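Suppressor of fused homolog (Drosophila melanogaster, PDB 6LPH) binds the kinase Fused and probably sequesters DNA-binding transcription factors, this chain being the N-terminal part of the protein. Local coordinates at residues A20-L25 against I75-S80; S98-E103 against Y142-G147; G198-E203 against V240-P245. One frame throughout, in Å; residues are numbered along the deposited sequence.

Contact 1: A20-L25 against I75-S80; sequences AIIDHL and ISFGLS
Ile-21 holds CG2 anti to its backbone N (chi1, measured to CG1, is -64°), and Phe-77 holds CG anti to its carbonyl carbon (chi1 -61°). The first sends the CG2 methyl, and the second the ring, in between helix 16-28 and strand 71-77. This is alpha/beta packing of a helix on the mixed sheet. The helix segment and the strand run nearly antiparallel, at 162°, with their axes 10.7 Å apart.

The Phe-77 ring is the hub. Ile-21 CG2 lies 3.3 Å from Phe-77 CE2, a tight fit, and the two side chains slide past each other in opposite directions. Leu-25 meets the ring tip to tip, its CD1 3.7 Å from Phe-77 CZ. Ile-22 comes in at about a right angle, and its CD1 lies 3.6 Å from Phe-77 CZ. All three methyls approach the ring obliquely. Ile-22 CD1 is on one side of the ring plane, and Ile-21 CG2 and Leu-25 CD1 are on the other. The ring is thus clasped by the helix, and Ile-22 also packs on an apolar side chain of the bound peptide.

A second apolar pair extends the contact along the strand: Leu-25 CD2 lies 4.0 Å from Ile-75 CD1. Tyr-58 and Leu-181, from strands 54-60 and 172-186, touch both of these residues.

Ser-80, in the loop after the strand, brings the one polar side-chain atom that the helix segment touches. Its hydroxyl is hydrogen-bonded to Glu-103 OE2, and the methyl Ile-21 CD1 rests 3.5 Å from Ser-80 OG.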
ATOM      1  N   ALA A  20      10.421   7.127  13.912  1.00 17.57           N
ATOM      2  CA  ALA A  20       9.161   6.698  14.576  1.00 16.36           C
ATOM      3  C   ALA A  20       8.445   5.581  13.811  1.00 15.76           C
ATOM      4  O   ALA A  20       7.980   4.592  14.390  1.00 15.25           O
ATOM      5  CB  ALA A  20       8.220   7.874  14.733  1.00 17.02           C
ATOM      6  N   ILE A  21       8.368   5.746  12.496  1.00 16.31           N
ATOM      7  CA  ILE A  21       7.717   4.747  11.663  1.00 14.29           C
ATOM      8  C   ILE A  21       8.516   3.439  11.679  1.00 13.78           C
ATOM      9  O   ILE A  21       7.935   2.377  11.889  1.00 14.19           O
ATOM     10  CB  ILE A  21       7.484   5.266  10.221  1.00 13.73           C
ATOM     11  CG1 ILE A  21       6.493   6.467  10.267  1.00 15.29           C
ATOM     12  CG2 ILE A  21       6.945   4.140   9.333  1.00 12.51           C
ATOM     13  CD1 ILE A  21       6.428   7.265   8.963  1.00 13.99           C
ATOM     14  N   ILE A  22       9.833   3.537  11.472  1.00 14.04           N
ATOM     15  CA  ILE A  22      10.738   2.351  11.522  1.00 15.34           C
ATOM     16  C   ILE A  22      10.644   1.628  12.853  1.00 15.88           C
ATOM     17  O   ILE A  22      10.568   0.389  12.894  1.00 14.83           O
ATOM     18  CB  ILE A  22      12.218   2.736  11.236  1.00 20.15           C
ATOM     19  CG1 ILE A  22      12.391   3.241   9.792  1.00 20.38           C
ATOM     20  CG2 ILE A  22      13.183   1.582  11.544  1.00 23.49           C
ATOM     21  CD1 ILE A  22      11.991   2.269   8.729  1.00 24.52           C
ATOM     22  N   ASP A  23      10.637   2.399  13.951  1.00 15.42           N
ATOM     23  CA  ASP A  23      10.445   1.816  15.271  1.00 17.17           C
ATOM     24  C   ASP A  23       9.111   1.082  15.426  1.00 15.27           C
ATOM     25  O   ASP A  23       9.074  -0.054  15.915  1.00 16.64           O
ATOM     26  CB  ASP A  23      10.630   2.876  16.361  1.00 17.88           C
ATOM     27  CG  ASP A  23      12.082   3.308  16.500  1.00 23.18           C
ATOM     28  OD1 ASP A  23      12.362   4.322  17.172  1.00 23.98           O
ATOM     29  OD2 ASP A  23      12.961   2.623  15.921  1.00 26.55           O
ATOM     30  N   HIS A  24       8.024   1.713  14.992  1.00 14.88           N
ATOM     31  CA  HIS A  24       6.708   1.062  14.950  1.00 14.73           C
ATOM     32  C   HIS A  24       6.723  -0.226  14.158  1.00 15.46           C
ATOM     33  O   HIS A  24       6.195  -1.253  14.617  1.00 14.80           O
ATOM     34  CB  HIS A  24       5.680   2.019  14.357  1.00 12.68           C
ATOM     35  CG  HIS A  24       4.263   1.547  14.492  1.00 14.74           C
ATOM     36  ND1 HIS A  24       3.752   1.104  15.660  1.00 18.00           N
ATOM     37  CD2 HIS A  24       3.224   1.485  13.560  1.00 15.96           C
ATOM     38  CE1 HIS A  24       2.454   0.757  15.481  1.00 16.12           C
ATOM     39  NE2 HIS A  24       2.133   1.000  14.201  1.00 17.34           N
ATOM     40  N   LEU A  25       7.301  -0.185  12.956  1.00 15.39           N
ATOM     41  CA  LEU A  25       7.411  -1.409  12.129  1.00 15.22           C
ATOM     42  C   LEU A  25       8.273  -2.487  12.797  1.00 16.45           C
ATOM     43  O   LEU A  25       8.019  -3.694  12.634  1.00 15.70           O
ATOM     44  CB  LEU A  25       7.935  -1.106  10.732  1.00 15.68           C
ATOM     45  CG  LEU A  25       6.983  -0.286   9.843  1.00 16.58           C
ATOM     46  CD1 LEU A  25       7.640   0.155   8.529  1.00 14.68           C
ATOM     47  CD2 LEU A  25       5.713  -1.091   9.577  1.00 17.89           C
ATOM     48  N   ILE A  75       4.716  -0.661   2.817  1.00  9.22           N
ATOM     49  CA  ILE A  75       4.512   0.584   3.655  1.00  9.11           C
ATOM     50  C   ILE A  75       5.329   1.740   3.080  1.00  9.56           C
ATOM     51  O   ILE A  75       6.535   1.586   2.865  1.00  9.67           O
ATOM     52  CB  ILE A  75       4.831   0.377   5.150  1.00 10.08           C
ATOM     53  CG1 ILE A  75       4.053  -0.809   5.718  1.00 10.22           C
ATOM     54  CG2 ILE A  75       4.483   1.663   5.965  1.00  9.97           C
ATOM     55  CD1 ILE A  75       4.859  -2.079   5.777  1.00 11.07           C
ATOM     56  N   SER A  76       4.673   2.882   2.798  1.00 10.33           N
ATOM     57  CA  SER A  76       5.353   4.038   2.181  1.00 10.40           C
ATOM     58  C   SER A  76       5.960   4.959   3.218  1.00 10.85           C
ATOM     59  O   SER A  76       5.509   5.001   4.384  1.00 10.89           O
ATOM     60  CB  SER A  76       4.359   4.880   1.343  1.00 11.41           C
ATOM     61  OG  SER A  76       3.509   5.692   2.191  1.00 13.07           O
ATOM     62  N   PHE A  77       6.966   5.724   2.786  1.00 10.80           N
ATOM     63  CA  PHE A  77       7.565   6.776   3.622  1.00 11.26           C
ATOM     64  C   PHE A  77       7.706   7.992   2.742  1.00 10.94           C
ATOM     65  O   PHE A  77       8.472   7.958   1.749  1.00 12.17           O
ATOM     66  CB  PHE A  77       8.972   6.394   4.080  1.00 10.95           C
ATOM     67  CG  PHE A  77       9.042   5.147   4.921  1.00 12.40           C
ATOM     68  CD1 PHE A  77       8.997   3.879   4.327  1.00 11.38           C
ATOM     69  CD2 PHE A  77       9.238   5.234   6.301  1.00 12.61           C
ATOM     70  CE1 PHE A  77       9.092   2.723   5.096  1.00 12.83           C
ATOM     71  CE2 PHE A  77       9.352   4.074   7.064  1.00 15.44           C
ATOM     72  CZ  PHE A  77       9.274   2.815   6.463  1.00 14.00           C
ATOM     73  N   GLY A  78       7.003   9.063   3.108  1.00 11.22           N
ATOM     74  CA  GLY A  78       7.115  10.332   2.407  1.00 10.38           C
ATOM     75  C   GLY A  78       5.880  11.207   2.426  1.00 11.02           C
ATOM     76  O   GLY A  78       6.013  12.411   2.256  1.00 13.34           O
ATOM     77  N   LEU A  79       4.684  10.618   2.591  1.00 11.44           N
ATOM     78  CA  LEU A  79       3.431  11.403   2.695  1.00 11.94           C
ATOM     79  C   LEU A  79       3.324  12.074   4.063  1.00 12.01           C
ATOM     80  O   LEU A  79       2.714  13.143   4.192  1.00 14.25           O
ATOM     81  CB  LEU A  79       2.178  10.532   2.398  1.00 11.98           C
ATOM     82  CG  LEU A  79       2.131  10.070   0.921  1.00 12.71           C
ATOM     83  CD1 LEU A  79       1.159   8.933   0.749  1.00 11.47           C
ATOM     84  CD2 LEU A  79       1.619  11.235   0.117  1.00 17.86           C
ATOM     85  N   SER A  80       3.921  11.446   5.066  1.00 12.45           N
ATOM     86  CA  SER A  80       4.060  12.079   6.390  1.00 12.93           C
ATOM     87  C   SER A  80       5.382  12.867   6.446  1.00 13.38           C
ATOM     88  O   SER A  80       6.189  12.822   5.499  1.00 12.18           O
ATOM     89  CB  SER A  80       3.997  11.021   7.489  1.00 12.80           C
ATOM     90  OG  SER A  80       5.152  10.201   7.451  1.00 14.09           O
TER

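Contact 2: S98-E103 against Y142-G147; sequences SGMGFE and YCFQTG
Met-100 and Phe-144 form a Met-aromatic contact. Met-100 SD lies 3.8 Å from Phe-144 CD1 and 4.9 Å from the centroid of that ring. It approaches obliquely, 65° off the ring normal. A second sulfur-aromatic contact pairs Cys-143 with Phe-102. Here the sulfur sits at the ring edge, near its plane, with Cys-143 SG 3.9 Å from Phe-102 CZ.

The apolar packing also runs through Met-100, whose SD is 4.0 Å from Cys-143 CB. The methyl rests against polar atoms as well. The chain bends at chi3 (84°), which turns CE to the carbonyl oxygens at the helix end. Met-100 CE lies 3.6 Å from Cys-143 O and 3.7 Å from Gly-147 O. An alanine here would remove SD and CE, and would probably open a gap beside Cys-143 and leave the Phe-144 ring without its sulfur neighbour.

The hydrogen bonds that shape the two backbones here are local. A type II' beta turn from Ser-98 to Gly-101 presents Met-100, closed by Gly-101 N to Ser-98 O at 2.7 Å. Gly-99, with positive phi, suits this turn. In the facing helix, Cys-143 O accepts from Gly-147 N, in the last turn before Gly-147 leaves helical angles with positive phi. Tyr-142 O takes two donors, Thr-146 N and Thr-146 OG1; the hydroxyl comes from above the carbonyl plane, 36° out of it.

The contact sets the C-terminal end of helix 131-146 against the corner where strand 97-109 is broken. Phe-102 also touches Cys-194 of the adjacent strand 189-199. Tyr-44 meets Phe-144 edge-to-face. Leu-79, from the loop after strand 71-77, touches Phe-102 and Phe-144, and so both strand 97-109 and helix 131-146.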
ATOM      1  N   SER A  98       1.328  14.876  10.820  1.00 16.30           N
ATOM      2  CA  SER A  98       2.696  14.857  10.315  1.00 15.68           C
ATOM      3  C   SER A  98       2.589  14.913   8.787  1.00 14.71           C
ATOM      4  O   SER A  98       2.115  13.958   8.189  1.00 14.92           O
ATOM      5  CB  SER A  98       3.402  13.557  10.746  1.00 15.05           C
ATOM      6  OG  SER A  98       4.698  13.467  10.186  1.00 14.17           O
ATOM      7  N   GLY A  99       2.986  16.024   8.165  1.00 15.02           N
ATOM      8  CA  GLY A  99       2.872  16.170   6.702  1.00 16.21           C
ATOM      9  C   GLY A  99       1.415  16.050   6.321  1.00 15.65           C
ATOM     10  O   GLY A  99       0.567  16.702   6.939  1.00 15.51           O
ATOM     11  N   MET A 100       1.117  15.199   5.335  1.00 14.28           N
ATOM     12  CA  MET A 100      -0.286  14.928   4.998  1.00 14.82           C
ATOM     13  C   MET A 100      -1.031  14.128   6.077  1.00 14.55           C
ATOM     14  O   MET A 100      -2.250  14.045   6.042  1.00 16.39           O
ATOM     15  CB  MET A 100      -0.427  14.272   3.608  1.00 17.11           C
ATOM     16  CG  MET A 100       0.103  15.176   2.501  1.00 20.78           C
ATOM     17  SD  MET A 100      -0.569  14.751   0.881  1.00 29.95           S
ATOM     18  CE  MET A 100      -2.136  15.643   0.924  1.00 26.66           C
ATOM     19  N   GLY A 101      -0.309  13.560   7.038  1.00 14.65           N
ATOM     20  CA  GLY A 101      -0.952  12.956   8.215  1.00 15.41           C
ATOM     21  C   GLY A 101      -1.212  11.464   8.063  1.00 15.36           C
ATOM     22  O   GLY A 101      -1.895  10.840   8.904  1.00 16.26           O
ATOM     23  N   PHE A 102      -0.665  10.889   6.992  1.00 13.42           N
ATOM     24  CA  PHE A 102      -0.801   9.462   6.770  1.00 14.64           C
ATOM     25  C   PHE A 102       0.341   8.901   5.913  1.00 13.41           C
ATOM     26  O   PHE A 102       1.096   9.682   5.306  1.00 12.85           O
ATOM     27  CB  PHE A 102      -2.170   9.157   6.121  1.00 15.63           C
ATOM     28  CG  PHE A 102      -2.276   9.615   4.690  1.00 15.06           C
ATOM     29  CD1 PHE A 102      -2.004   8.746   3.644  1.00 13.80           C
ATOM     30  CD2 PHE A 102      -2.631  10.927   4.399  1.00 16.74           C
ATOM     31  CE1 PHE A 102      -2.107   9.166   2.328  1.00 16.82           C
ATOM     32  CE2 PHE A 102      -2.716  11.352   3.088  1.00 20.28           C
ATOM     33  CZ  PHE A 102      -2.452  10.476   2.057  1.00 19.27           C
ATOM     34  N   GLU A 103       0.495   7.568   5.925  1.00 12.01           N
ATOM     35  CA  GLU A 103       1.270   6.862   4.907  1.00 11.26           C
ATOM     36  C   GLU A 103       0.375   5.805   4.306  1.00 11.19           C
ATOM     37  O   GLU A 103      -0.642   5.424   4.900  1.00 10.99           O
ATOM     38  CB  GLU A 103       2.575   6.219   5.451  1.00 10.63           C
ATOM     39  CG  GLU A 103       3.618   7.249   5.968  1.00 11.68           C
ATOM     40  CD  GLU A 103       4.333   8.047   4.883  1.00 11.90           C
ATOM     41  OE1 GLU A 103       4.110   7.833   3.641  1.00 12.26           O
ATOM     42  OE2 GLU A 103       5.179   8.884   5.282  1.00 12.44           O
ATOM     43  N   TYR A 142      -0.853  11.716  -6.721  1.00 17.63           N
ATOM     44  CA  TYR A 142      -2.231  12.142  -6.815  1.00 18.64           C
ATOM     45  C   TYR A 142      -2.564  13.000  -5.564  1.00 20.61           C
ATOM     46  O   TYR A 142      -3.071  14.127  -5.683  1.00 19.90           O
ATOM     47  CB  TYR A 142      -3.124  10.891  -6.930  1.00 18.11           C
ATOM     48  CG  TYR A 142      -4.596  11.165  -6.779  1.00 21.44           C
ATOM     49  CD1 TYR A 142      -5.247  12.060  -7.636  1.00 25.56           C
ATOM     50  CD2 TYR A 142      -5.344  10.536  -5.791  1.00 26.15           C
ATOM     51  CE1 TYR A 142      -6.606  12.306  -7.515  1.00 29.04           C
ATOM     52  CE2 TYR A 142      -6.718  10.777  -5.662  1.00 28.59           C
ATOM     53  CZ  TYR A 142      -7.327  11.666  -6.524  1.00 29.98           C
ATOM     54  OH  TYR A 142      -8.670  11.925  -6.414  1.00 44.02           O
ATOM     55  N   CYS A 143      -2.213  12.490  -4.384  1.00 18.24           N
ATOM     56  CA  CYS A 143      -2.444  13.234  -3.136  1.00 21.80           C
ATOM     57  C   CYS A 143      -1.691  14.577  -3.076  1.00 24.23           C
ATOM     58  O   CYS A 143      -2.277  15.599  -2.678  1.00 26.27           O
ATOM     59  CB  CYS A 143      -2.104  12.368  -1.912  1.00 18.66           C
ATOM     60  SG  CYS A 143      -3.255  10.996  -1.733  1.00 21.60           S
ATOM     61  N   PHE A 144      -0.414  14.588  -3.477  1.00 21.63           N
ATOM     62  CA  PHE A 144       0.375  15.841  -3.492  1.00 24.44           C
ATOM     63  C   PHE A 144      -0.232  16.848  -4.461  1.00 25.59           C
ATOM     64  O   PHE A 144      -0.376  18.031  -4.151  1.00 29.31           O
ATOM     65  CB  PHE A 144       1.852  15.595  -3.870  1.00 22.40           C
ATOM     66  CG  PHE A 144       2.744  15.182  -2.718  1.00 22.27           C
ATOM     67  CD1 PHE A 144       2.259  14.456  -1.651  1.00 25.41           C
ATOM     68  CD2 PHE A 144       4.109  15.503  -2.730  1.00 25.72           C
ATOM     69  CE1 PHE A 144       3.096  14.069  -0.597  1.00 20.71           C
ATOM     70  CE2 PHE A 144       4.946  15.110  -1.690  1.00 23.90           C
ATOM     71  CZ  PHE A 144       4.435  14.395  -0.610  1.00 20.66           C
ATOM     72  N   GLN A 145      -0.595  16.373  -5.645  1.00 26.66           N
ATOM     73  CA  GLN A 145      -1.040  17.271  -6.694  1.00 30.19           C
ATOM     74  C   GLN A 145      -2.432  17.821  -6.460  1.00 32.83           C
ATOM     75  O   GLN A 145      -2.701  18.972  -6.816  1.00 38.34           O
ATOM     76  CB  GLN A 145      -0.904  16.607  -8.057  1.00 34.85           C
ATOM     77  CG  GLN A 145       0.570  16.506  -8.452  1.00 44.36           C
ATOM     78  CD  GLN A 145       0.849  15.559  -9.605  1.00 44.93           C
ATOM     79  OE1 GLN A 145      -0.056  14.907 -10.135  1.00 49.72           O
ATOM     80  NE2 GLN A 145       2.119  15.473  -9.996  1.00 56.24           N
ATOM     81  N   THR A 146      -3.315  17.043  -5.840  1.00 28.72           N
ATOM     82  CA  THR A 146      -4.637  17.590  -5.533  1.00 34.15           C
ATOM     83  C   THR A 146      -4.729  18.227  -4.129  1.00 35.10           C
ATOM     84  O   THR A 146      -5.615  19.050  -3.874  1.00 40.01           O
ATOM     85  CB  THR A 146      -5.762  16.547  -5.714  1.00 34.43           C
ATOM     86  OG1 THR A 146      -5.575  15.499  -4.767  1.00 36.36           O
ATOM     87  CG2 THR A 146      -5.770  15.948  -7.136  1.00 29.51           C
ATOM     88  N   GLY A 147      -3.831  17.842  -3.223  1.00 31.70           N
ATOM     89  CA  GLY A 147      -3.870  18.350  -1.852  1.00 29.15           C
ATOM     90  C   GLY A 147      -4.869  17.654  -0.937  1.00 34.24           C
ATOM     91  O   GLY A 147      -4.923  17.968   0.248  1.00 42.23           O
TER

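Contact 3: G198-E203 against V240-P245; sequences GVFDDE and VFELFP
Glu-203 and Val-240 are joined by a hydrogen bond. The Glu-203 side chain is extended beyond CG, and its OE1 accepts from Val-240 N at 2.7 Å, nearly along the C-O axis. Arg-236 forms a salt bridge with the same oxygen, which probably favours the charged carboxylate. Glu-203 OE2 accepts from Phe-200 N at 2.9 Å, from above the carboxylate plane.

Phe-200 is at the N-cap position of helix 201-219. It has no polar side chain to return the bond, so this is not a full capping box. One carboxylate therefore bonds backbone N-H groups at the start of both helices, 201-219 and 240-243.

Asp-202 carries CG between the backbone N and the carbonyl carbon (chi1 60°), which turns the carboxylate toward helix 240-243. Phe-241 holds CG anti to its carbonyl carbon (chi1 -58°). The carboxylate meets this ring's edge, Asp-202 OD2 3.7 Å from Phe-241 CD1 and the planes 78° apart. Glu-203 CA meets the same edge, 3.8 Å from Phe-241 CE1. Val-240 CG1 lies over the ring centre. Asp-202 OD2 also bonds Ser-239 OG, while Glu-242 OE1 bonds Ser-239 N. A water links those two carboxylate oxygens by weak bonds.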
ATOM      1  N   GLY A 198      -7.742  -3.077  -3.284  1.00 12.04           N
ATOM      2  CA  GLY A 198      -8.222  -3.128  -4.665  1.00 11.84           C
ATOM      3  C   GLY A 198      -9.640  -3.679  -4.679  1.00 11.80           C
ATOM      4  O   GLY A 198      -9.953  -4.617  -3.943  1.00 12.72           O
ATOM      5  N   VAL A 199     -10.498  -3.094  -5.509  1.00 13.14           N
ATOM      6  CA  VAL A 199     -11.910  -3.473  -5.587  1.00 13.21           C
ATOM      7  C   VAL A 199     -12.433  -3.527  -7.042  1.00 14.09           C
ATOM      8  O   VAL A 199     -11.857  -2.913  -7.979  1.00 14.48           O
ATOM      9  CB  VAL A 199     -12.840  -2.551  -4.736  1.00 13.11           C
ATOM     10  CG1 VAL A 199     -12.526  -2.673  -3.242  1.00 13.33           C
ATOM     11  CG2 VAL A 199     -12.760  -1.088  -5.185  1.00 12.28           C
ATOM     12  N   PHE A 200     -13.560  -4.217  -7.198  1.00 14.05           N
ATOM     13  CA  PHE A 200     -14.279  -4.344  -8.480  1.00 14.81           C
ATOM     14  C   PHE A 200     -15.008  -3.042  -8.754  1.00 15.51           C
ATOM     15  O   PHE A 200     -15.193  -2.177  -7.844  1.00 15.28           O
ATOM     16  CB  PHE A 200     -15.328  -5.480  -8.397  1.00 15.73           C
ATOM     17  CG  PHE A 200     -14.775  -6.861  -8.630  1.00 17.35           C
ATOM     18  CD1 PHE A 200     -15.249  -7.636  -9.689  1.00 20.37           C
ATOM     19  CD2 PHE A 200     -13.805  -7.414  -7.767  1.00 16.20           C
ATOM     20  CE1 PHE A 200     -14.744  -8.919  -9.905  1.00 22.08           C
ATOM     21  CE2 PHE A 200     -13.297  -8.696  -7.987  1.00 18.81           C
ATOM     22  CZ  PHE A 200     -13.761  -9.444  -9.068  1.00 19.45           C
ATOM     23  N   ASP A 201     -15.416  -2.902 -10.000  1.00 17.19           N
ATOM     24  CA  ASP A 201     -16.206  -1.756 -10.426  1.00 19.71           C
ATOM     25  C   ASP A 201     -17.465  -1.613  -9.593  1.00 19.15           C
ATOM     26  O   ASP A 201     -17.779  -0.497  -9.195  1.00 17.58           O
ATOM     27  CB  ASP A 201     -16.621  -1.860 -11.902  1.00 20.28           C
ATOM     28  CG  ASP A 201     -15.473  -1.573 -12.875  1.00 23.75           C
ATOM     29  OD1 ASP A 201     -14.300  -1.461 -12.470  1.00 24.26           O
ATOM     30  OD2 ASP A 201     -15.755  -1.481 -14.089  1.00 30.87           O
ATOM     31  N   ASP A 202     -18.195  -2.716  -9.354  1.00 18.15           N
ATOM     32  CA  ASP A 202     -19.455  -2.605  -8.594  1.00 18.43           C
ATOM     33  C   ASP A 202     -19.203  -2.255  -7.121  1.00 17.04           C
ATOM     34  O   ASP A 202     -19.970  -1.500  -6.514  1.00 17.66           O
ATOM     35  CB  ASP A 202     -20.390  -3.832  -8.762  1.00 17.90           C
ATOM     36  CG  ASP A 202     -19.762  -5.157  -8.294  1.00 20.35           C
ATOM     37  OD1 ASP A 202     -18.537  -5.219  -8.069  1.00 22.61           O
ATOM     38  OD2 ASP A 202     -20.502  -6.160  -8.176  1.00 23.08           O
ATOM     39  N   GLU A 203     -18.107  -2.775  -6.568  1.00 16.02           N
ATOM     40  CA  GLU A 203     -17.702  -2.436  -5.192  1.00 16.50           C
ATOM     41  C   GLU A 203     -17.405  -0.929  -5.075  1.00 16.64           C
ATOM     42  O   GLU A 203     -17.825  -0.253  -4.106  1.00 14.99           O
ATOM     43  CB  GLU A 203     -16.496  -3.298  -4.761  1.00 15.86           C
ATOM     44  CG  GLU A 203     -16.894  -4.746  -4.441  1.00 17.20           C
ATOM     45  CD  GLU A 203     -15.775  -5.784  -4.538  1.00 14.58           C
ATOM     46  OE1 GLU A 203     -16.102  -6.984  -4.364  1.00 12.63           O
ATOM     47  OE2 GLU A 203     -14.591  -5.435  -4.772  1.00 13.15           O
ATOM     48  N   VAL A 240     -17.930  -9.029  -4.176  1.00 16.60           N
ATOM     49  CA  VAL A 240     -18.627  -9.434  -2.968  1.00 16.11           C
ATOM     50  C   VAL A 240     -20.132  -9.561  -3.223  1.00 16.72           C
ATOM     51  O   VAL A 240     -20.800 -10.438  -2.661  1.00 17.81           O
ATOM     52  CB  VAL A 240     -18.327  -8.456  -1.804  1.00 17.41           C
ATOM     53  CG1 VAL A 240     -18.992  -7.091  -2.035  1.00 17.02           C
ATOM     54  CG2 VAL A 240     -18.726  -9.077  -0.472  1.00 16.61           C
ATOM     55  N   PHE A 241     -20.663  -8.680  -4.074  1.00 16.36           N
ATOM     56  CA  PHE A 241     -22.079  -8.693  -4.387  1.00 16.96           C
ATOM     57  C   PHE A 241     -22.458  -9.912  -5.245  1.00 18.92           C
ATOM     58  O   PHE A 241     -23.597 -10.383  -5.179  1.00 22.04           O
ATOM     59  CB  PHE A 241     -22.476  -7.378  -5.091  1.00 17.64           C
ATOM     60  CG  PHE A 241     -22.182  -6.150  -4.276  1.00 18.02           C
ATOM     61  CD1 PHE A 241     -21.207  -5.236  -4.690  1.00 17.98           C
ATOM     62  CD2 PHE A 241     -22.842  -5.929  -3.071  1.00 16.59           C
ATOM     63  CE1 PHE A 241     -20.913  -4.121  -3.923  1.00 19.42           C
ATOM     64  CE2 PHE A 241     -22.554  -4.813  -2.300  1.00 19.70           C
ATOM     65  CZ  PHE A 241     -21.587  -3.905  -2.724  1.00 16.68           C
ATOM     66  N   GLU A 242     -21.525 -10.393  -6.067  1.00 21.43           N
ATOM     67  CA  GLU A 242     -21.718 -11.655  -6.816  1.00 21.84           C
ATOM     68  C   GLU A 242     -21.623 -12.850  -5.871  1.00 22.45           C
ATOM     69  O   GLU A 242     -22.420 -13.780  -5.972  1.00 27.75           O
ATOM     70  CB  GLU A 242     -20.675 -11.843  -7.926  1.00 25.38           C
ATOM     71  CG  GLU A 242     -20.803 -10.918  -9.112  1.00 31.28           C
ATOM     72  CD  GLU A 242     -19.633 -11.059 -10.068  1.00 30.33           C
ATOM     73  OE1 GLU A 242     -18.594 -10.395  -9.859  1.00 25.66           O
ATOM     74  OE2 GLU A 242     -19.755 -11.835 -11.038  1.00 43.17           O
ATOM     75  N   LEU A 243     -20.655 -12.837  -4.958  1.00 20.26           N
ATOM     76  CA  LEU A 243     -20.448 -13.997  -4.068  1.00 23.68           C
ATOM     77  C   LEU A 243     -21.525 -14.115  -2.995  1.00 24.73           C
ATOM     78  O   LEU A 243     -21.945 -15.230  -2.637  1.00 24.30           O
ATOM     79  CB  LEU A 243     -19.050 -13.969  -3.416  1.00 22.12           C
ATOM     80  CG  LEU A 243     -17.858 -14.198  -4.367  1.00 24.54           C
ATOM     81  CD1 LEU A 243     -16.537 -13.744  -3.750  1.00 23.56           C
ATOM     82  CD2 LEU A 243     -17.758 -15.635  -4.870  1.00 28.56           C
ATOM     83  N   PHE A 244     -21.951 -12.963  -2.485  1.00 21.88           N
ATOM     84  CA  PHE A 244     -22.915 -12.879  -1.405  1.00 24.54           C
ATOM     85  C   PHE A 244     -24.028 -11.884  -1.740  1.00 23.93           C
ATOM     86  O   PHE A 244     -24.059 -10.766  -1.205  1.00 24.11           O
ATOM     87  CB  PHE A 244     -22.203 -12.512  -0.095  1.00 23.85           C
ATOM     88  CG  PHE A 244     -21.039 -13.407   0.221  1.00 26.23           C
ATOM     89  CD1 PHE A 244     -21.247 -14.708   0.683  1.00 30.39           C
ATOM     90  CD2 PHE A 244     -19.731 -12.962   0.038  1.00 25.19           C
ATOM     91  CE1 PHE A 244     -20.168 -15.547   0.961  1.00 35.33           C
ATOM     92  CE2 PHE A 244     -18.650 -13.795   0.322  1.00 31.17           C
ATOM     93  CZ  PHE A 244     -18.867 -15.092   0.781  1.00 29.95           C
ATOM     94  N   PRO A 245     -24.976 -12.302  -2.601  1.00 24.17           N
ATOM     95  CA  PRO A 245     -25.959 -11.362  -3.156  1.00 23.61           C
ATOM     96  C   PRO A 245     -26.841 -10.710  -2.083  1.00 25.00           C
ATOM     97  O   PRO A 245     -27.407  -9.643  -2.304  1.00 27.37           O
ATOM     98  CB  PRO A 245     -26.775 -12.235  -4.101  1.00 24.48           C
ATOM     99  CG  PRO A 245     -25.840 -13.332  -4.504  1.00 26.16           C
ATOM    100  CD  PRO A 245     -25.069 -13.630  -3.247  1.00 25.76           C
TER
HETATM  101  O   HOH W   1     -19.557  -7.648 -10.305  1.00 38.05           O

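In the fold
Contacts 1 and 2 lie close together, with centres 14 Å apart, and they touch. Their strands 71-77 and 97-109 are neighbours in the sheet, and Glu-103 of contact 2 reaches back to the serines of contact 1. Contact 1 is buried and almost wholly apolar. Contact 2 is only partly buried and relies on sulfur and aromatic groups at a helix end. Contact 3 reaches the same sheet through strand 189-199, but its centre lies about 31 Å from that of contact 1, on the opposite side of the chain's centre. It is mostly buried, yet polar, with carboxylates bonding backbone N-H groups and lying beside an aromatic edge.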